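Local atomic coordinates of DNA-binding response regulator, merR family (Colwellia psychrerythraea, PDB entry 3CNB), a protein that probably binds DNA as a response regulator, here represented by its signal receiver domain, whose phosphorylation would be expected to control it. Residues Asp48-Val53 against His74-Thr79. Numbering follows the deposited sequence.
Sequences DLLHTV and HRIKST
The carbonyl oxygen of Asp48 accepts hydrogen bonds from the backbone N-H groups of His51 (3.1 Å from N to O) and Thr52, in the helix that sets His51 and Leu50 against Arg75. No hydrogen bond spans the contact. Arg75 leaves its helix with CG anti to the backbone N (chi1 178°) and bends at chi2 (-99°), which swings the guanidinium across to the other helix. Leu50 CD1 lies over the centre of one guanidinium face, 3.9 Å from Arg75 CZ. The same methyl reaches Ile76 CG1 at 4.2 Å on the buried side. Toward solvent, Arg75 NH2 comes up obliquely to the His51 ring, 3.6 Å from His51 CE1, with the two planes turned 71° apart. At the end of this helix, Thr79 OG1 donates to Arg75 O (2.8 Å) in the carbonyl plane, tying the chain after the helix back onto it. Replacing Arg75 by an alanine would probably leave Leu50 CD1 without the flat group it lies on and remove the NH2 beside the His51 ring. The contact joins helices 43-52 and 69-77 of the CheY-like receiver fold, which are linked through strand 57-61, while Ile76 packs inward on Val87 of strand 86-91.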
ATOM      1  N   ASP A  48     -12.030   3.706  -6.233  1.00 22.41           N
ATOM      2  CA  ASP A  48     -12.416   5.077  -6.496  1.00 23.09           C
ATOM      3  C   ASP A  48     -11.265   6.023  -6.179  1.00 26.04           C
ATOM      4  O   ASP A  48     -10.871   6.836  -7.030  1.00 29.16           O
ATOM      5  CB  ASP A  48     -13.676   5.407  -5.672  1.00 23.70           C
ATOM      6  CG  ASP A  48     -14.159   6.825  -5.872  1.00 28.82           C
ATOM      7  OD1 ASP A  48     -13.998   7.380  -6.974  1.00 26.32           O
ATOM      8  OD2 ASP A  48     -14.700   7.395  -4.905  1.00 33.62           O
ATOM      9  N   LEU A  49     -10.703   5.875  -4.975  1.00 26.26           N
ATOM     10  CA  LEU A  49      -9.613   6.725  -4.491  1.00 23.76           C
ATOM     11  C   LEU A  49      -8.296   6.534  -5.253  1.00 24.96           C
ATOM     12  O   LEU A  49      -7.521   7.473  -5.375  1.00 24.30           O
ATOM     13  CB  LEU A  49      -9.427   6.544  -2.997  1.00 26.15           C
ATOM     14  CG  LEU A  49     -10.220   7.507  -2.089  1.00 37.72           C
ATOM     15  CD1 LEU A  49     -11.663   7.647  -2.480  1.00 43.24           C
ATOM     16  CD2 LEU A  49     -10.121   7.100  -0.619  1.00 35.15           C
ATOM     17  N   LEU A  50      -8.077   5.350  -5.827  1.00 21.96           N
ATOM     18  CA  LEU A  50      -6.987   5.157  -6.799  1.00 25.73           C
ATOM     19  C   LEU A  50      -6.926   6.299  -7.803  1.00 27.25           C
ATOM     20  O   LEU A  50      -5.853   6.793  -8.133  1.00 27.78           O
ATOM     21  CB  LEU A  50      -7.203   3.872  -7.583  1.00 23.93           C
ATOM     22  CG  LEU A  50      -6.092   2.867  -7.902  1.00 37.02           C
ATOM     23  CD1 LEU A  50      -6.474   2.077  -9.131  1.00 28.66           C
ATOM     24  CD2 LEU A  50      -4.713   3.475  -8.080  1.00 37.13           C
ATOM     25  N   HIS A  51      -8.089   6.697  -8.313  1.00 26.36           N
ATOM     26  CA  HIS A  51      -8.165   7.758  -9.309  1.00 28.98           C
ATOM     27  C   HIS A  51      -8.182   9.148  -8.690  1.00 28.29           C
ATOM     28  O   HIS A  51      -7.459  10.032  -9.150  1.00 35.95           O
ATOM     29  CB  HIS A  51      -9.376   7.537 -10.206  1.00 29.23           C
ATOM     30  CG  HIS A  51      -9.318   6.250 -10.962  1.00 19.93           C
ATOM     31  ND1 HIS A  51      -8.660   6.130 -12.164  1.00 24.75           N
ATOM     32  CD2 HIS A  51      -9.803   5.017 -10.673  1.00 20.29           C
ATOM     33  CE1 HIS A  51      -8.749   4.882 -12.589  1.00 18.42           C
ATOM     34  NE2 HIS A  51      -9.434   4.186 -11.703  1.00 22.56           N
ATOM     35  N   THR A  52      -8.988   9.348  -7.651  1.00 29.72           N
ATOM     36  CA  THR A  52      -9.257  10.719  -7.168  1.00 30.12           C
ATOM     37  C   THR A  52      -8.121  11.320  -6.315  1.00 35.63           C
ATOM     38  O   THR A  52      -7.947  12.539  -6.255  1.00 36.30           O
ATOM     39  CB  THR A  52     -10.583  10.817  -6.393  1.00 26.70           C
ATOM     40  OG1 THR A  52     -10.531   9.980  -5.234  1.00 31.78           O
ATOM     41  CG2 THR A  52     -11.751  10.387  -7.257  1.00 19.27           C
ATOM     42  N   VAL A  53      -7.372  10.450  -5.646  1.00 28.83           N
ATOM     43  CA  VAL A  53      -6.290  10.848  -4.757  1.00 29.36           C
ATOM     44  C   VAL A  53      -4.990  10.931  -5.570  1.00 26.16           C
ATOM     45  O   VAL A  53      -4.084  11.680  -5.217  1.00 36.67           O
ATOM     46  CB  VAL A  53      -6.220   9.839  -3.567  1.00 29.10           C
ATOM     47  CG1 VAL A  53      -4.890   9.849  -2.852  1.00 29.79           C
ATOM     48  CG2 VAL A  53      -7.388  10.085  -2.596  1.00 25.74           C
ATOM     49  N   HIS A  74      -1.903  -6.307  -9.478  1.00 20.96           N
ATOM     50  CA  HIS A  74      -1.678  -6.533 -10.894  1.00 24.62           C
ATOM     51  C   HIS A  74      -2.307  -5.437 -11.750  1.00 20.91           C
ATOM     52  O   HIS A  74      -1.635  -4.878 -12.625  1.00 22.58           O
ATOM     53  CB  HIS A  74      -2.228  -7.902 -11.288  1.00 33.77           C
ATOM     54  CG  HIS A  74      -1.997  -8.256 -12.721  1.00 35.61           C
ATOM     55  ND1 HIS A  74      -0.778  -8.085 -13.341  1.00 41.12           N
ATOM     56  CD2 HIS A  74      -2.821  -8.796 -13.646  1.00 42.43           C
ATOM     57  CE1 HIS A  74      -0.866  -8.495 -14.592  1.00 40.18           C
ATOM     58  NE2 HIS A  74      -2.092  -8.939 -14.800  1.00 46.45           N
ATOM     59  N   ARG A  75      -3.573  -5.100 -11.481  1.00 22.94           N
ATOM     60  CA  ARG A  75      -4.251  -3.982 -12.191  1.00 21.58           C
ATOM     61  C   ARG A  75      -3.540  -2.644 -12.036  1.00 22.13           C
ATOM     62  O   ARG A  75      -3.475  -1.885 -12.993  1.00 23.31           O
ATOM     63  CB  ARG A  75      -5.733  -3.834 -11.768  1.00 25.74           C
ATOM     64  CG  ARG A  75      -6.503  -2.653 -12.420  1.00 26.53           C
ATOM     65  CD  ARG A  75      -6.576  -1.421 -11.488  1.00 31.21           C
ATOM     66  NE  ARG A  75      -7.205  -0.261 -12.131  1.00 37.42           N
ATOM     67  CZ  ARG A  75      -6.556   0.726 -12.745  1.00 39.24           C
ATOM     68  NH1 ARG A  75      -5.232   0.734 -12.799  1.00 38.51           N
ATOM     69  NH2 ARG A  75      -7.234   1.722 -13.299  1.00 33.87           N
ATOM     70  N   ILE A  76      -3.048  -2.331 -10.833  1.00 21.50           N
ATOM     71  CA  ILE A  76      -2.318  -1.068 -10.616  1.00 21.21           C
ATOM     72  C   ILE A  76      -1.035  -1.030 -11.452  1.00 22.65           C
ATOM     73  O   ILE A  76      -0.785  -0.072 -12.182  1.00 21.11           O
ATOM     74  CB  ILE A  76      -1.971  -0.797  -9.118  1.00 20.69           C
ATOM     75  CG1 ILE A  76      -3.243  -0.474  -8.325  1.00 23.70           C
ATOM     76  CG2 ILE A  76      -0.933   0.388  -8.990  1.00 20.47           C
ATOM     77  CD1 ILE A  76      -3.155  -0.717  -6.822  1.00 18.70           C
ATOM     78  N   LYS A  77      -0.243  -2.092 -11.354  1.00 19.73           N
ATOM     79  CA  LYS A  77       1.104  -2.092 -11.939  1.00 21.63           C
ATOM     80  C   LYS A  77       1.155  -2.383 -13.445  1.00 23.12           C
ATOM     81  O   LYS A  77       2.196  -2.188 -14.073  1.00 26.67           O
ATOM     82  CB  LYS A  77       2.027  -3.053 -11.153  1.00 17.93           C
ATOM     83  CG  LYS A  77       2.255  -2.623  -9.691  1.00 14.32           C
ATOM     84  CD  LYS A  77       2.984  -1.281  -9.605  1.00 20.70           C
ATOM     85  CE  LYS A  77       4.439  -1.345 -10.109  1.00 20.86           C
ATOM     86  NZ  LYS A  77       5.108  -0.042  -9.816  1.00 19.22           N
ATOM     87  N   SER A  78       0.048  -2.839 -14.033  1.00 25.91           N
ATOM     88  CA  SER A  78       0.029  -3.159 -15.469  1.00 25.60           C
ATOM     89  C   SER A  78      -0.764  -2.166 -16.329  1.00 32.17           C
ATOM     90  O   SER A  78      -0.896  -2.367 -17.539  1.00 33.21           O
ATOM     91  CB  SER A  78      -0.510  -4.564 -15.721  1.00 30.36           C
ATOM     92  OG  SER A  78      -1.838  -4.685 -15.230  1.00 26.62           O
ATOM     93  N   THR A  79      -1.283  -1.108 -15.714  1.00 30.05           N
ATOM     94  CA  THR A  79      -2.072  -0.098 -16.420  1.00 28.46           C
ATOM     95  C   THR A  79      -1.234   1.158 -16.481  1.00 29.48           C
ATOM     96  O   THR A  79      -0.738   1.607 -15.446  1.00 32.59           O
ATOM     97  CB  THR A  79      -3.413   0.176 -15.686  1.00 28.86           C
ATOM     98  OG1 THR A  79      -4.149  -1.048 -15.569  1.00 26.03           O
ATOM     99  CG2 THR A  79      -4.293   1.215 -16.399  1.00 26.62           C
TER